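PDB 3G5W: multicopper oxidase type 1 from Nitrosomonas europaea, which binds copper ions at a mononuclear site and in copper-oxygen clusters, and probably works as a laccase-like oxidoreductase built from two cupredoxin-type domains. Local coordinates for residues R20-T24 against W146-N152; F164-T168 against H257-K263. All coordinates share one frame; numbering follows the deposited sequence.

Interaction 1: R20-T24 against W146-N152; sequences RDFHT and WVSSWAN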
loop_
_atom_site.group_PDB
_atom_site.type_symbol
_atom_site.label_atom_id
_atom_site.label_comp_id
_atom_site.label_asym_id
_atom_site.label_seq_id
_atom_site.Cartn_x
_atom_site.Cartn_y
_atom_site.Cartn_z
ATOM N N ARG A 20 28.673 -0.059 -5.581
ATOM C CA ARG A 20 27.659 0.990 -5.628
ATOM C C ARG A 20 27.774 1.954 -4.442
ATOM O O ARG A 20 27.289 1.671 -3.336
ATOM C CB ARG A 20 26.246 0.384 -5.759
ATOM C CG ARG A 20 25.069 1.359 -5.658
ATOM C CD ARG A 20 25.373 2.760 -6.194
ATOM N NE ARG A 20 25.615 2.774 -7.624
ATOM C CZ ARG A 20 26.369 3.665 -8.264
ATOM N NH1 ARG A 20 27.004 4.635 -7.617
ATOM N NH2 ARG A 20 26.495 3.566 -9.572
ATOM N N ASP A 21 28.425 3.091 -4.688
ATOM C CA ASP A 21 28.568 4.128 -3.677
ATOM C C ASP A 21 27.499 5.209 -3.834
ATOM O O ASP A 21 26.816 5.270 -4.859
ATOM C CB ASP A 21 29.992 4.719 -3.674
ATOM C CG ASP A 21 30.292 5.585 -4.897
ATOM O OD1 ASP A 21 29.573 5.505 -5.916
ATOM O OD2 ASP A 21 31.278 6.351 -4.841
ATOM N N PHE A 22 27.340 6.039 -2.806
ATOM C CA PHE A 22 26.374 7.130 -2.849
ATOM C C PHE A 22 26.886 8.334 -2.068
ATOM O O PHE A 22 27.519 8.173 -1.031
ATOM C CB PHE A 22 25.026 6.670 -2.279
ATOM C CG PHE A 22 23.863 6.943 -3.190
ATOM C CD1 PHE A 22 23.201 8.168 -3.153
ATOM C CD2 PHE A 22 23.439 5.981 -4.097
ATOM C CE1 PHE A 22 22.125 8.421 -4.006
ATOM C CE2 PHE A 22 22.367 6.223 -4.948
ATOM C CZ PHE A 22 21.713 7.449 -4.903
ATOM N N HIS A 23 26.601 9.531 -2.578
ATOM C CA HIS A 23 26.911 10.783 -1.900
ATOM C C HIS A 23 25.755 11.107 -0.946
ATOM O O HIS A 23 24.595 11.181 -1.366
ATOM C CB HIS A 23 27.088 11.899 -2.936
ATOM C CG HIS A 23 27.623 13.185 -2.382
ATOM N ND1 HIS A 23 27.099 13.801 -1.265
ATOM C CD2 HIS A 23 28.615 13.993 -2.824
ATOM C CE1 HIS A 23 27.760 14.922 -1.031
ATOM N NE2 HIS A 23 28.688 15.058 -1.960
ATOM N N THR A 24 26.071 11.279 0.333
ATOM C CA THR A 24 25.059 11.533 1.355
ATOM C C THR A 24 25.379 12.775 2.177
ATOM O O THR A 24 26.542 13.194 2.274
ATOM C CB THR A 24 24.888 10.326 2.322
ATOM O OG1 THR A 24 26.107 10.100 3.046
ATOM C CG2 THR A 24 24.486 9.060 1.571
ATOM N N TRP A 146 16.667 3.683 -3.488
ATOM C CA TRP A 146 17.679 4.594 -4.030
ATOM C C TRP A 146 17.633 4.651 -5.552
ATOM O O TRP A 146 17.314 3.655 -6.196
ATOM C CB TRP A 146 19.090 4.177 -3.586
ATOM C CG TRP A 146 19.265 3.974 -2.096
ATOM C CD1 TRP A 146 18.809 2.915 -1.351
ATOM C CD2 TRP A 146 19.957 4.837 -1.179
ATOM N NE1 TRP A 146 19.165 3.074 -0.029
ATOM C CE2 TRP A 146 19.866 4.243 0.106
ATOM C CE3 TRP A 146 20.636 6.056 -1.313
ATOM C CZ2 TRP A 146 20.440 4.821 1.245
ATOM C CZ3 TRP A 146 21.215 6.629 -0.180
ATOM C CH2 TRP A 146 21.103 6.012 1.087
ATOM N N VAL A 147 17.967 5.820 -6.107
ATOM C CA VAL A 147 18.068 6.033 -7.556
ATOM C C VAL A 147 19.542 6.281 -7.920
ATOM O O VAL A 147 20.055 7.385 -7.722
ATOM C CB VAL A 147 17.193 7.227 -8.021
ATOM C CG1 VAL A 147 17.289 7.426 -9.540
ATOM C CG2 VAL A 147 15.722 7.021 -7.618
ATOM N N SER A 148 20.217 5.257 -8.446
ATOM C CA SER A 148 21.673 5.311 -8.639
ATOM C C SER A 148 22.164 6.355 -9.654
ATOM O O SER A 148 23.328 6.777 -9.596
ATOM C CB SER A 148 22.245 3.929 -8.981
ATOM O OG SER A 148 21.928 3.559 -10.309
ATOM N N SER A 149 21.286 6.783 -10.560
ATOM C CA SER A 149 21.646 7.820 -11.541
ATOM C C SER A 149 22.015 9.146 -10.871
ATOM O O SER A 149 22.705 9.970 -11.469
ATOM C CB SER A 149 20.528 8.029 -12.560
ATOM O OG SER A 149 19.425 8.697 -11.972
ATOM N N TRP A 150 21.578 9.340 -9.625
ATOM C CA TRP A 150 21.903 10.560 -8.877
ATOM C C TRP A 150 22.950 10.346 -7.782
ATOM O O TRP A 150 23.226 11.261 -7.001
ATOM C CB TRP A 150 20.641 11.192 -8.271
ATOM C CG TRP A 150 19.563 11.492 -9.282
ATOM C CD1 TRP A 150 18.349 10.871 -9.390
ATOM C CD2 TRP A 150 19.603 12.481 -10.322
ATOM N NE1 TRP A 150 17.632 11.410 -10.430
ATOM C CE2 TRP A 150 18.378 12.397 -11.023
ATOM C CE3 TRP A 150 20.556 13.428 -10.731
ATOM C CZ2 TRP A 150 18.076 13.225 -12.112
ATOM C CZ3 TRP A 150 20.257 14.258 -11.819
ATOM C CH2 TRP A 150 19.022 14.149 -12.494
ATOM N N ALA A 151 23.544 9.152 -7.746
ATOM C CA ALA A 151 24.463 8.760 -6.676
ATOM C C ALA A 151 25.493 9.840 -6.380
ATOM O O ALA A 151 25.693 10.220 -5.228
ATOM C CB ALA A 151 25.154 7.440 -7.012
ATOM N N ASN A 152 26.128 10.348 -7.428
ATOM C CA ASN A 152 27.185 11.324 -7.247
ATOM C C ASN A 152 26.832 12.712 -7.765
ATOM O O ASN A 152 27.691 13.460 -8.240
ATOM C CB ASN A 152 28.492 10.777 -7.816
ATOM C CG ASN A 152 29.065 9.666 -6.950
ATOM O OD1 ASN A 152 29.319 9.861 -5.755
ATOM N ND2 ASN A 152 29.254 8.493 -7.537
HETATM O O HOH W 1 24.596 1.872 -10.697
#

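Interaction 2: F164-T168 against H257-K263; sequences FDYYT and HTTNGDK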
loop_
_atom_site.group_PDB
_atom_site.type_symbol
_atom_site.label_atom_id
_atom_site.label_comp_id
_atom_site.label_asym_id
_atom_site.label_seq_id
_atom_site.Cartn_x
_atom_site.Cartn_y
_atom_site.Cartn_z
ATOM N N PHE A 164 14.326 3.724 -9.842
ATOM C CA PHE A 164 14.827 3.172 -8.586
ATOM C C PHE A 164 15.498 1.845 -8.891
ATOM O O PHE A 164 14.972 1.054 -9.670
ATOM C CB PHE A 164 13.688 2.989 -7.572
ATOM C CG PHE A 164 13.200 4.275 -6.975
ATOM C CD1 PHE A 164 13.715 4.733 -5.771
ATOM C CD2 PHE A 164 12.226 5.032 -7.620
ATOM C CE1 PHE A 164 13.266 5.934 -5.214
ATOM C CE2 PHE A 164 11.778 6.237 -7.074
ATOM C CZ PHE A 164 12.294 6.684 -5.872
ATOM N N ASP A 165 16.660 1.601 -8.294
ATOM C CA ASP A 165 17.407 0.385 -8.611
ATOM C C ASP A 165 18.201 -0.245 -7.465
ATOM O O ASP A 165 18.775 -1.313 -7.644
ATOM C CB ASP A 165 18.316 0.597 -9.838
ATOM C CG ASP A 165 19.183 1.837 -9.735
ATOM O OD1 ASP A 165 19.213 2.503 -8.673
ATOM O OD2 ASP A 165 19.848 2.147 -10.746
ATOM N N TYR A 166 18.246 0.415 -6.306
ATOM C CA TYR A 166 18.841 -0.180 -5.101
ATOM C C TYR A 166 17.925 -0.018 -3.894
ATOM O O TYR A 166 17.256 1.005 -3.740
ATOM C CB TYR A 166 20.252 0.368 -4.806
ATOM C CG TYR A 166 21.287 -0.118 -5.799
ATOM C CD1 TYR A 166 22.088 -1.232 -5.519
ATOM C CD2 TYR A 166 21.450 0.526 -7.029
ATOM C CE1 TYR A 166 23.028 -1.691 -6.438
ATOM C CE2 TYR A 166 22.383 0.078 -7.955
ATOM C CZ TYR A 166 23.171 -1.027 -7.650
ATOM O OH TYR A 166 24.089 -1.468 -8.565
ATOM N N TYR A 167 17.898 -1.052 -3.056
ATOM C CA TYR A 167 16.993 -1.127 -1.910
ATOM C C TYR A 167 17.779 -1.627 -0.706
ATOM O O TYR A 167 18.523 -2.595 -0.812
ATOM C CB TYR A 167 15.806 -2.047 -2.246
ATOM C CG TYR A 167 15.209 -1.665 -3.572
ATOM C CD1 TYR A 167 14.255 -0.647 -3.658
ATOM C CD2 TYR A 167 15.658 -2.254 -4.756
ATOM C CE1 TYR A 167 13.733 -0.251 -4.891
ATOM C CE2 TYR A 167 15.141 -1.866 -5.991
ATOM C CZ TYR A 167 14.176 -0.868 -6.043
ATOM O OH TYR A 167 13.656 -0.472 -7.254
ATOM N N THR A 168 17.625 -0.957 0.431
ATOM C CA THR A 168 18.506 -1.221 1.572
ATOM C C THR A 168 17.772 -1.402 2.905
ATOM O O THR A 168 16.686 -0.862 3.099
ATOM C CB THR A 168 19.586 -0.105 1.742
ATOM O OG1 THR A 168 18.955 1.152 2.010
ATOM C CG2 THR A 168 20.486 0.025 0.493
ATOM N N HIS A 257 12.207 -5.309 -5.317
ATOM C CA HIS A 257 13.030 -4.783 -4.220
ATOM C C HIS A 257 14.097 -5.775 -3.745
ATOM O O HIS A 257 14.780 -5.523 -2.747
ATOM C CB HIS A 257 12.164 -4.366 -3.017
ATOM C CG HIS A 257 11.256 -3.202 -3.286
ATOM N ND1 HIS A 257 10.316 -2.769 -2.375
ATOM C CD2 HIS A 257 11.138 -2.390 -4.363
ATOM C CE1 HIS A 257 9.669 -1.729 -2.871
ATOM N NE2 HIS A 257 10.147 -1.480 -4.079
ATOM N N THR A 258 14.217 -6.906 -4.437
ATOM C CA THR A 258 15.236 -7.915 -4.108
ATOM C C THR A 258 16.297 -8.021 -5.212
ATOM O O THR A 258 16.933 -9.068 -5.402
ATOM C CB THR A 258 14.622 -9.306 -3.842
ATOM O OG1 THR A 258 13.918 -9.748 -5.010
ATOM C CG2 THR A 258 13.669 -9.263 -2.650
ATOM N N THR A 259 16.483 -6.926 -5.935
ATOM C CA THR A 259 17.506 -6.855 -6.974
ATOM C C THR A 259 18.527 -5.760 -6.653
ATOM O O THR A 259 18.175 -4.729 -6.060
ATOM C CB THR A 259 16.896 -6.625 -8.380
ATOM O OG1 THR A 259 16.036 -5.482 -8.356
ATOM C CG2 THR A 259 16.090 -7.839 -8.838
ATOM N N ASN A 260 19.787 -6.015 -7.022
ATOM C CA ASN A 260 20.857 -5.021 -7.011
ATOM C C ASN A 260 21.123 -4.596 -8.450
ATOM O O ASN A 260 21.699 -5.357 -9.223
ATOM C CB ASN A 260 22.146 -5.613 -6.411
ATOM C CG ASN A 260 22.029 -5.912 -4.928
ATOM O OD1 ASN A 260 21.227 -5.300 -4.217
ATOM N ND2 ASN A 260 22.841 -6.854 -4.450
ATOM N N GLY A 261 20.684 -3.399 -8.822
ATOM C CA GLY A 261 20.723 -2.992 -10.225
ATOM C C GLY A 261 19.878 -3.965 -11.027
ATOM O O GLY A 261 18.705 -4.162 -10.718
ATOM N N ASP A 262 20.459 -4.605 -12.038
ATOM C CA ASP A 262 19.698 -5.637 -12.757
ATOM C C ASP A 262 20.049 -7.093 -12.396
ATOM O O ASP A 262 19.683 -8.028 -13.114
ATOM C CB ASP A 262 19.682 -5.389 -14.273
ATOM C CG ASP A 262 21.053 -5.405 -14.896
ATOM O OD1 ASP A 262 22.052 -5.665 -14.184
ATOM O OD2 ASP A 262 21.126 -5.154 -16.127
ATOM N N LYS A 263 20.732 -7.277 -11.268
ATOM C CA LYS A 263 21.077 -8.609 -10.776
ATOM C C LYS A 263 20.090 -9.063 -9.699
ATOM O O LYS A 263 19.761 -8.285 -8.808
ATOM C CB LYS A 263 22.491 -8.623 -10.181
ATOM C CG LYS A 263 23.626 -8.291 -11.152
ATOM C CD LYS A 263 24.066 -6.841 -11.025
ATOM C CE LYS A 263 24.852 -6.580 -9.729
ATOM N NZ LYS A 263 24.801 -5.135 -9.343
HETATM O O HOH W 2 17.083 -3.120 -9.008
HETATM O O HOH W 3 19.355 -3.355 -4.079
#

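Interaction 1: R20-T24 against W146-N152
W146 opens the contact by turning the edge of its six-membered ring to one face of F22: the ring centroids are 4.9 Å apart and the planes stand at 62°, a T-shaped pair. Its CG lies anti to the carbonyl carbon (chi1 -52°), which brings CE3 over the centre of the phenyl ring, while the indole NE1 is hydrogen-bonded to T168. V147 contributes backbone, its carbonyl O lying 3.3 Å from F22 CZ at the ring edge, where the weakly positive aromatic hydrogens suit an oxygen. At S148 the CB sits over one face of the R20 guanidinium, and a water accepts from R20 NH2 at 2.8 Å and donates to S148 OG, which is also hydrogen-bonded to D165. The short 3-10 turn 148-150 delivers A151 to the second face of F22: its CA stands 3.5 Å from the ring centroid, 11° off the normal, in a CH-pi contact, and its small CB touches both the ring and R20 NH1. A151 O accepts from H23 N at 2.9 Å, and also from R115. N152 ND2 makes a weak bond to D21 OD1 at 3.4 Å; R13 forms a salt bridge with D21 OD2 and a hydrogen bond with N152 OD1. R20 NH1 forms a salt bridge with D21 OD1, 3.2 Å away, and donates to D21 O. The chemistry implies interdomain packing: a buried ring from strand 20-27 of the first cupredoxin-type domain is sandwiched by the turn after strand 137-146 of the second, beside a partly exposed charged border.

Interaction 2: F164-T168 against H257-K263
Y167 and H257 supply the aromatic part of this contact. Their rings form an offset stack, with centroids 4.5 Å apart and planes at 28°, and H257 CD2 approaches Y167 CE1 to 3.4 Å near the rim of the tyrosine face. H257 CA lies over the same ring in a CH-pi contact, while T259 O lies in plane at its edge. The Y166 ring is met differently: the peptide N of G261 sits over one face, 3.6 Å from CZ. Glycine suits this place, since its phi is positive and Y166 OH leaves little room.

Direct polar contact is a single backbone bond, G261 N to D165 O at 3.1 Å, almost in line with the carbonyl. Two waters extend it. One donates to D165 O and G261 O and accepts from T259 OG1; the other accepts from Y167 N at 2.9 Å and lies close to T259 O and N260 OD1. In the type II' turn from N260 to K263, N260 O takes K263 N and K263 NZ on opposite faces of its carbonyl plane.

Hydrogen bonds run outward from H257 ND1 to D252, H257 NE2 to H198, N260 OD1 to G267 N and N260 ND2 to F174 O. The loop joining strands 247-252 and 269-274 of one sheet thus meets edge strand 166-169 of the other, which pairs antiparallel with strand 137-146, with a classic beta bulge where D165 and Y166 both face W146. P160 and N109 of a second subunit pack on D165 and T259.

The two contacts follow one another along the chain, their centres about 12 Å apart. Interaction 1 joins strand 20-27 of the first cupredoxin-type domain to the loop after strand 137-146; interaction 2 lies wholly in the second domain, fastening strand 166-169 to a loop. The antiparallel pair 137-146/166-169 connects them: W146 N probably bonds to Y166 O, S148 OG to D165 OD2, and R20 CG packs on the Y166 ring. Each has a buried part, F22 with A151 and Y167 with H257, and an exposed margin, N152 and K263. Interaction 1 borders its ring with charged groups, whereas interaction 2 relies on stacking, peptide groups and bridging water, with a second subunit nearby.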